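Local coordinates for protein mannose recognizing lectin (Marasmius oreades, PDB 4TKC) that binds mannose as a fungal lectin built on the bulb-type (monocot mannose-binding) lectin fold, at residues L42-W51 with V111-V119. Sequence-based numbering, arbitrary orientation.
With MAN (alpha-D-mannopyranose), chain D.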
ATOM      1  N   LEU A  42     -14.959  -8.081   4.488  1.00 18.74           N
ATOM      2  CA  LEU A  42     -14.408  -8.635   5.706  1.00 17.19           C
ATOM      3  C   LEU A  42     -15.025 -10.025   5.830  1.00 15.76           C
ATOM      4  O   LEU A  42     -16.255 -10.167   6.015  1.00 15.36           O
ATOM      5  CB  LEU A  42     -14.815  -7.794   6.928  1.00 15.44           C
ATOM      6  CG  LEU A  42     -14.185  -8.175   8.269  1.00 16.62           C
ATOM      7  CD1 LEU A  42     -12.681  -7.914   8.247  1.00 17.05           C
ATOM      8  CD2 LEU A  42     -14.874  -7.439   9.415  1.00 15.99           C
ATOM      9  N   PHE A  43     -14.181 -11.052   5.844  1.00 16.59           N
ATOM     10  CA  PHE A  43     -14.624 -12.452   5.855  1.00 16.62           C
ATOM     11  C   PHE A  43     -14.078 -13.190   7.067  1.00 13.66           C
ATOM     12  O   PHE A  43     -12.971 -12.964   7.550  1.00 17.52           O
ATOM     13  CB  PHE A  43     -14.133 -13.148   4.559  1.00 18.96           C
ATOM     14  CG  PHE A  43     -15.159 -13.189   3.461  1.00 19.63           C
ATOM     15  CD1 PHE A  43     -15.306 -12.134   2.567  1.00 22.03           C
ATOM     16  CD2 PHE A  43     -16.027 -14.254   3.362  1.00 20.22           C
ATOM     17  CE1 PHE A  43     -16.293 -12.156   1.594  1.00 23.49           C
ATOM     18  CE2 PHE A  43     -17.015 -14.288   2.397  1.00 22.22           C
ATOM     19  CZ  PHE A  43     -17.152 -13.241   1.513  1.00 25.47           C
ATOM     20  N   LEU A  44     -14.933 -14.047   7.609  1.00 16.50           N
ATOM     21  CA  LEU A  44     -14.560 -15.046   8.621  1.00 17.79           C
ATOM     22  C   LEU A  44     -14.441 -16.429   7.964  1.00 18.17           C
ATOM     23  O   LEU A  44     -15.405 -16.906   7.333  1.00 19.52           O
ATOM     24  CB  LEU A  44     -15.635 -15.135   9.720  1.00 17.04           C
ATOM     25  CG  LEU A  44     -15.299 -16.045  10.906  1.00 20.09           C
ATOM     26  CD1 LEU A  44     -14.032 -15.637  11.669  1.00 20.76           C
ATOM     27  CD2 LEU A  44     -16.510 -16.067  11.853  1.00 19.92           C
ATOM     28  N   ASP A  45     -13.332 -17.116   8.237  1.00 20.10           N
ATOM     29  CA  ASP A  45     -13.078 -18.474   7.751  1.00 17.36           C
ATOM     30  C   ASP A  45     -13.340 -18.668   6.260  1.00 20.66           C
ATOM     31  O   ASP A  45     -13.791 -19.734   5.848  1.00 21.29           O
ATOM     32  CB  ASP A  45     -13.921 -19.446   8.572  1.00 20.74           C
ATOM     33  CG  ASP A  45     -13.584 -19.382  10.016  1.00 17.84           C
ATOM     34  OD1 ASP A  45     -12.413 -19.212  10.385  1.00 18.47           O
ATOM     35  OD2 ASP A  45     -14.507 -19.619  10.805  1.00 17.84           O
ATOM     36  N   ASP A  46     -13.029 -17.641   5.460  1.00 21.78           N
ATOM     37  CA  ASP A  46     -13.217 -17.698   3.999  1.00 21.23           C
ATOM     38  C   ASP A  46     -14.651 -18.156   3.643  1.00 25.31           C
ATOM     39  O   ASP A  46     -14.904 -18.622   2.545  1.00 39.15           O
ATOM     40  CB  ASP A  46     -12.152 -18.618   3.367  1.00 24.45           C
ATOM     41  CG  ASP A  46     -11.993 -18.398   1.886  1.00 32.40           C
ATOM     42  OD1 ASP A  46     -12.227 -17.259   1.414  1.00 30.56           O
ATOM     43  OD2 ASP A  46     -11.692 -19.389   1.191  1.00 41.71           O
ATOM     44  N   SER A  47     -15.600 -17.846   4.521  1.00 20.21           N
ATOM     45  CA  SER A  47     -16.937 -18.417   4.425  1.00 29.20           C
ATOM     46  C   SER A  47     -18.017 -17.358   4.716  1.00 26.14           C
ATOM     47  O   SER A  47     -18.976 -17.184   3.957  1.00 31.33           O
ATOM     48  CB  SER A  47     -17.028 -19.609   5.411  1.00 43.50           C
ATOM     49  OG  SER A  47     -18.361 -19.914   5.827  1.00 47.36           O
ATOM     50  N   ARG A  48     -17.815 -16.595   5.774  1.00 21.67           N
ATOM     51  CA  ARG A  48     -18.878 -15.728   6.309  1.00 22.27           C
ATOM     52  C   ARG A  48     -18.520 -14.247   6.111  1.00 18.67           C
ATOM     53  O   ARG A  48     -17.539 -13.775   6.660  1.00 21.22           O
ATOM     54  CB  ARG A  48     -19.071 -16.088   7.780  1.00 24.64           C
ATOM     55  CG  ARG A  48     -19.986 -15.222   8.607  1.00 40.21           C
ATOM     56  CD  ARG A  48     -20.143 -15.864   9.977  1.00 51.74           C
ATOM     57  NE  ARG A  48     -20.782 -14.962  10.921  1.00 58.90           N
ATOM     58  CZ  ARG A  48     -20.850 -15.184  12.238  1.00 59.81           C
ATOM     59  NH1 ARG A  48     -20.258 -16.270  12.801  1.00 65.37           N
ATOM     60  NH2 ARG A  48     -21.439 -14.273  13.000  1.00 60.55           N
ATOM     61  N   LYS A  49     -19.280 -13.567   5.247  1.00 20.80           N
ATOM     62  CA  LYS A  49     -19.090 -12.134   4.978  1.00 22.46           C
ATOM     63  C   LYS A  49     -19.646 -11.318   6.135  1.00 18.94           C
ATOM     64  O   LYS A  49     -20.862 -11.209   6.323  1.00 25.16           O
ATOM     65  CB  LYS A  49     -19.753 -11.702   3.662  1.00 20.13           C
ATOM     66  CG  LYS A  49     -19.259 -10.351   3.128  1.00 24.00           C
ATOM     67  CD  LYS A  49     -19.584 -10.128   1.641  1.00 21.62           C
ATOM     68  CE  LYS A  49     -21.077  -9.967   1.423  1.00 28.04           C
ATOM     69  NZ  LYS A  49     -21.382  -9.773  -0.024  1.00 30.78           N
ATOM     70  N   LEU A  50     -18.746 -10.890   7.001  1.00 18.80           N
ATOM     71  CA  LEU A  50     -19.102 -10.109   8.185  1.00 19.23           C
ATOM     72  C   LEU A  50     -19.591  -8.710   7.845  1.00 18.86           C
ATOM     73  O   LEU A  50     -20.450  -8.134   8.505  1.00 19.58           O
ATOM     74  CB  LEU A  50     -17.939 -10.058   9.160  1.00 18.49           C
ATOM     75  CG  LEU A  50     -17.484 -11.398   9.715  1.00 18.85           C
ATOM     76  CD1 LEU A  50     -16.254 -11.162  10.591  1.00 19.02           C
ATOM     77  CD2 LEU A  50     -18.614 -12.112  10.458  1.00 21.86           C
ATOM     78  N   TRP A  51     -18.930  -8.111   6.847  1.00 16.90           N
ATOM     79  CA  TRP A  51     -19.126  -6.703   6.531  1.00 17.47           C
ATOM     80  C   TRP A  51     -18.578  -6.471   5.142  1.00 17.46           C
ATOM     81  O   TRP A  51     -17.628  -7.136   4.754  1.00 18.03           O
ATOM     82  CB  TRP A  51     -18.345  -5.835   7.544  1.00 15.49           C
ATOM     83  CG  TRP A  51     -18.466  -4.351   7.340  1.00 16.69           C
ATOM     84  CD1 TRP A  51     -19.272  -3.475   7.993  1.00 18.77           C
ATOM     85  CD2 TRP A  51     -17.636  -3.551   6.466  1.00 16.15           C
ATOM     86  NE1 TRP A  51     -19.029  -2.185   7.536  1.00 17.72           N
ATOM     87  CE2 TRP A  51     -18.048  -2.227   6.594  1.00 16.36           C
ATOM     88  CE3 TRP A  51     -16.596  -3.845   5.589  1.00 18.64           C
ATOM     89  CZ2 TRP A  51     -17.497  -1.200   5.859  1.00 18.84           C
ATOM     90  CZ3 TRP A  51     -16.007  -2.785   4.841  1.00 16.56           C
ATOM     91  CH2 TRP A  51     -16.456  -1.486   5.004  1.00 19.19           C
ATOM     92  N   VAL A 111     -12.225   4.656  17.240  1.00 16.88           N
ATOM     93  CA  VAL A 111     -13.070   5.738  16.729  1.00 17.44           C
ATOM     94  C   VAL A 111     -14.020   5.327  15.585  1.00 15.71           C
ATOM     95  O   VAL A 111     -14.860   6.109  15.136  1.00 18.40           O
ATOM     96  CB  VAL A 111     -12.221   6.954  16.278  1.00 17.21           C
ATOM     97  CG1 VAL A 111     -11.531   7.566  17.472  1.00 18.03           C
ATOM     98  CG2 VAL A 111     -11.141   6.619  15.219  1.00 18.04           C
ATOM     99  N   TRP A 112     -13.889   4.086  15.150  1.00 16.78           N
ATOM    100  CA  TRP A 112     -14.778   3.496  14.168  1.00 17.17           C
ATOM    101  C   TRP A 112     -14.576   1.976  14.199  1.00 15.93           C
ATOM    102  O   TRP A 112     -13.485   1.459  14.484  1.00 17.89           O
ATOM    103  CB  TRP A 112     -14.507   4.038  12.758  1.00 19.84           C
ATOM    104  CG  TRP A 112     -15.407   3.495  11.688  1.00 18.14           C
ATOM    105  CD1 TRP A 112     -16.526   4.085  11.197  1.00 20.78           C
ATOM    106  CD2 TRP A 112     -15.237   2.276  10.934  1.00 18.07           C
ATOM    107  NE1 TRP A 112     -17.094   3.297  10.235  1.00 21.05           N
ATOM    108  CE2 TRP A 112     -16.313   2.192  10.037  1.00 18.10           C
ATOM    109  CE3 TRP A 112     -14.321   1.221  10.979  1.00 16.61           C
ATOM    110  CZ2 TRP A 112     -16.469   1.116   9.158  1.00 19.30           C
ATOM    111  CZ3 TRP A 112     -14.481   0.173  10.129  1.00 18.73           C
ATOM    112  CH2 TRP A 112     -15.531   0.136   9.204  1.00 19.43           C
ATOM    113  N   HIS A 113     -15.665   1.251  14.005  1.00 16.85           N
ATOM    114  CA  HIS A 113     -15.561  -0.181  13.903  1.00 16.31           C
ATOM    115  C   HIS A 113     -16.692  -0.755  13.066  1.00 16.40           C
ATOM    116  O   HIS A 113     -17.779  -0.137  12.896  1.00 22.01           O
ATOM    117  CB  HIS A 113     -15.432  -0.821  15.297  1.00 22.63           C
ATOM    118  CG  HIS A 113     -16.704  -0.877  16.086  1.00 31.87           C
ATOM    119  ND1 HIS A 113     -17.472   0.237  16.357  1.00 60.52           N
ATOM    120  CD2 HIS A 113     -17.318  -1.914  16.706  1.00 34.61           C
ATOM    121  CE1 HIS A 113     -18.516  -0.120  17.093  1.00 62.65           C
ATOM    122  NE2 HIS A 113     -18.471  -1.426  17.270  1.00 71.60           N
ATOM    123  N   THR A 114     -16.462  -1.971  12.598  1.00 16.62           N
ATOM    124  CA  THR A 114     -17.479  -2.685  11.853  1.00 18.68           C
ATOM    125  C   THR A 114     -18.604  -3.219  12.756  1.00 18.08           C
ATOM    126  O   THR A 114     -19.643  -3.638  12.247  1.00 20.42           O
ATOM    127  CB  THR A 114     -16.877  -3.843  10.992  1.00 19.16           C
ATOM    128  OG1 THR A 114     -16.025  -4.658  11.780  1.00 16.70           O
ATOM    129  CG2 THR A 114     -16.115  -3.284   9.768  1.00 17.72           C
ATOM    130  N   ASN A 115     -18.318  -3.371  14.050  1.00 17.56           N
ATOM    131  CA  ASN A 115     -19.248  -3.998  14.999  1.00 18.29           C
ATOM    132  C   ASN A 115     -19.489  -5.422  14.534  1.00 19.13           C
ATOM    133  O   ASN A 115     -20.637  -5.886  14.585  1.00 20.36           O
ATOM    134  CB  ASN A 115     -20.590  -3.237  15.149  1.00 20.77           C
ATOM    135  CG  ASN A 115     -21.480  -3.843  16.243  1.00 27.33           C
ATOM    136  OD1 ASN A 115     -20.946  -4.239  17.278  1.00 29.54           O
ATOM    137  ND2 ASN A 115     -22.826  -3.979  16.010  1.00 32.72           N
ATOM    138  N   THR A 116     -18.415  -6.192  14.430  1.00 18.09           N
ATOM    139  CA  THR A 116     -18.464  -7.568  13.962  1.00 19.03           C
ATOM    140  C   THR A 116     -17.505  -8.424  14.801  1.00 18.65           C
ATOM    141  O   THR A 116     -16.910  -9.404  14.288  1.00 19.22           O
ATOM    142  CB  THR A 116     -18.124  -7.683  12.456  1.00 19.37           C
ATOM    143  OG1 THR A 116     -16.803  -7.177  12.223  1.00 18.64           O
ATOM    144  CG2 THR A 116     -19.101  -6.909  11.576  1.00 18.99           C
ATOM    145  N   ALA A 117     -17.468  -8.124  16.117  1.00 18.86           N
ATOM    146  CA  ALA A 117     -16.693  -8.907  17.103  1.00 19.00           C
ATOM    147  C   ALA A 117     -17.473 -10.188  17.492  1.00 21.36           C
ATOM    148  O   ALA A 117     -18.023 -10.330  18.606  1.00 29.39           O
ATOM    149  CB  ALA A 117     -16.346  -8.068  18.330  1.00 23.35           C
ATOM    150  N   VAL A 118     -17.504 -11.123  16.551  1.00 24.92           N
ATOM    151  CA  VAL A 118     -18.324 -12.317  16.627  1.00 26.05           C
ATOM    152  C   VAL A 118     -17.602 -13.508  17.198  1.00 25.87           C
ATOM    153  O   VAL A 118     -18.263 -14.420  17.617  1.00 30.82           O
ATOM    154  CB  VAL A 118     -18.888 -12.739  15.236  1.00 26.78           C
ATOM    155  CG1 VAL A 118     -19.841 -11.674  14.703  1.00 30.88           C
ATOM    156  CG2 VAL A 118     -17.772 -13.040  14.234  1.00 27.00           C
ATOM    157  N   VAL A 119     -16.271 -13.494  17.272  1.00 26.03           N
ATOM    158  CA  VAL A 119     -15.513 -14.621  17.841  1.00 25.83           C
ATOM    159  C   VAL A 119     -15.268 -14.358  19.320  1.00 36.17           C
ATOM    160  O   VAL A 119     -14.311 -13.654  19.648  1.00 30.62           O
ATOM    161  CB  VAL A 119     -14.158 -14.839  17.070  1.00 29.31           C
ATOM    162  CG1 VAL A 119     -13.363 -15.998  17.685  1.00 35.43           C
ATOM    163  CG2 VAL A 119     -14.459 -15.145  15.621  1.00 23.45           C
TER
HETATM  164  C1  MAN D 203     -14.855  -4.613  20.900  1.00 18.99           C
HETATM  165  C2  MAN D 203     -13.488  -5.200  20.570  1.00 20.18           C
HETATM  166  C3  MAN D 203     -12.427  -4.133  20.822  1.00 18.07           C
HETATM  167  C4  MAN D 203     -12.746  -2.866  20.010  1.00 17.41           C
HETATM  168  C5  MAN D 203     -14.152  -2.370  20.361  1.00 18.32           C
HETATM  169  C6  MAN D 203     -14.567  -1.226  19.470  1.00 18.97           C
HETATM  170  O1  MAN D 203     -14.962  -4.367  22.287  1.00 22.40           O
HETATM  171  O2  MAN D 203     -13.517  -5.634  19.238  1.00 16.87           O
HETATM  172  O3  MAN D 203     -11.178  -4.654  20.425  1.00 17.98           O
HETATM  173  O4  MAN D 203     -11.774  -1.873  20.292  1.00 17.45           O
HETATM  174  O5  MAN D 203     -15.113  -3.417  20.215  1.00 18.61           O
HETATM  175  O6  MAN D 203     -15.780  -0.672  19.932  1.00 24.91           O
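One face of the W51 indole receives two neighbours from the other segment. The T114 methyl CG2 sits 3.5 Å from the centroid of the W51 five-membered ring, almost on the ring normal, a CH-pi contact. W112 presents its edge to the same face, an offset T-shaped pair with planes at 86° and six-membered centroids 5.9 Å apart. The W51 ring also meets W80; the three broad indoles come from three different four-stranded sheets (strands 48-53, 109-113 and 78-81). Threonine suits position 114 by carrying both a methyl and a hydroxyl: with OG1 between the backbone N and carbonyl carbon (chi1 50°), CG2 faces W51 while OG1 donates to T116 OG1 (2.7 Å). T116 OG1 is also bonded to G99 O, and T114 OG1 to L101 N, so both hydroxyls can lie buried against L42 CD2, 3.4 Å from T116 OG1. Further along, branched aliphatic chains fill the join: L50 CD2 meets V118 CG2 end to end at 4.0 Å, and V118 CG2 also lies over one guanidinium face of R48. MAN O6 lies over one face of the H113 ring, and A117 borders the sugar. Tryptophans meeting between three sheets, with mannose bound outside, characterise the beta-prism II fold of bulb-type lectins.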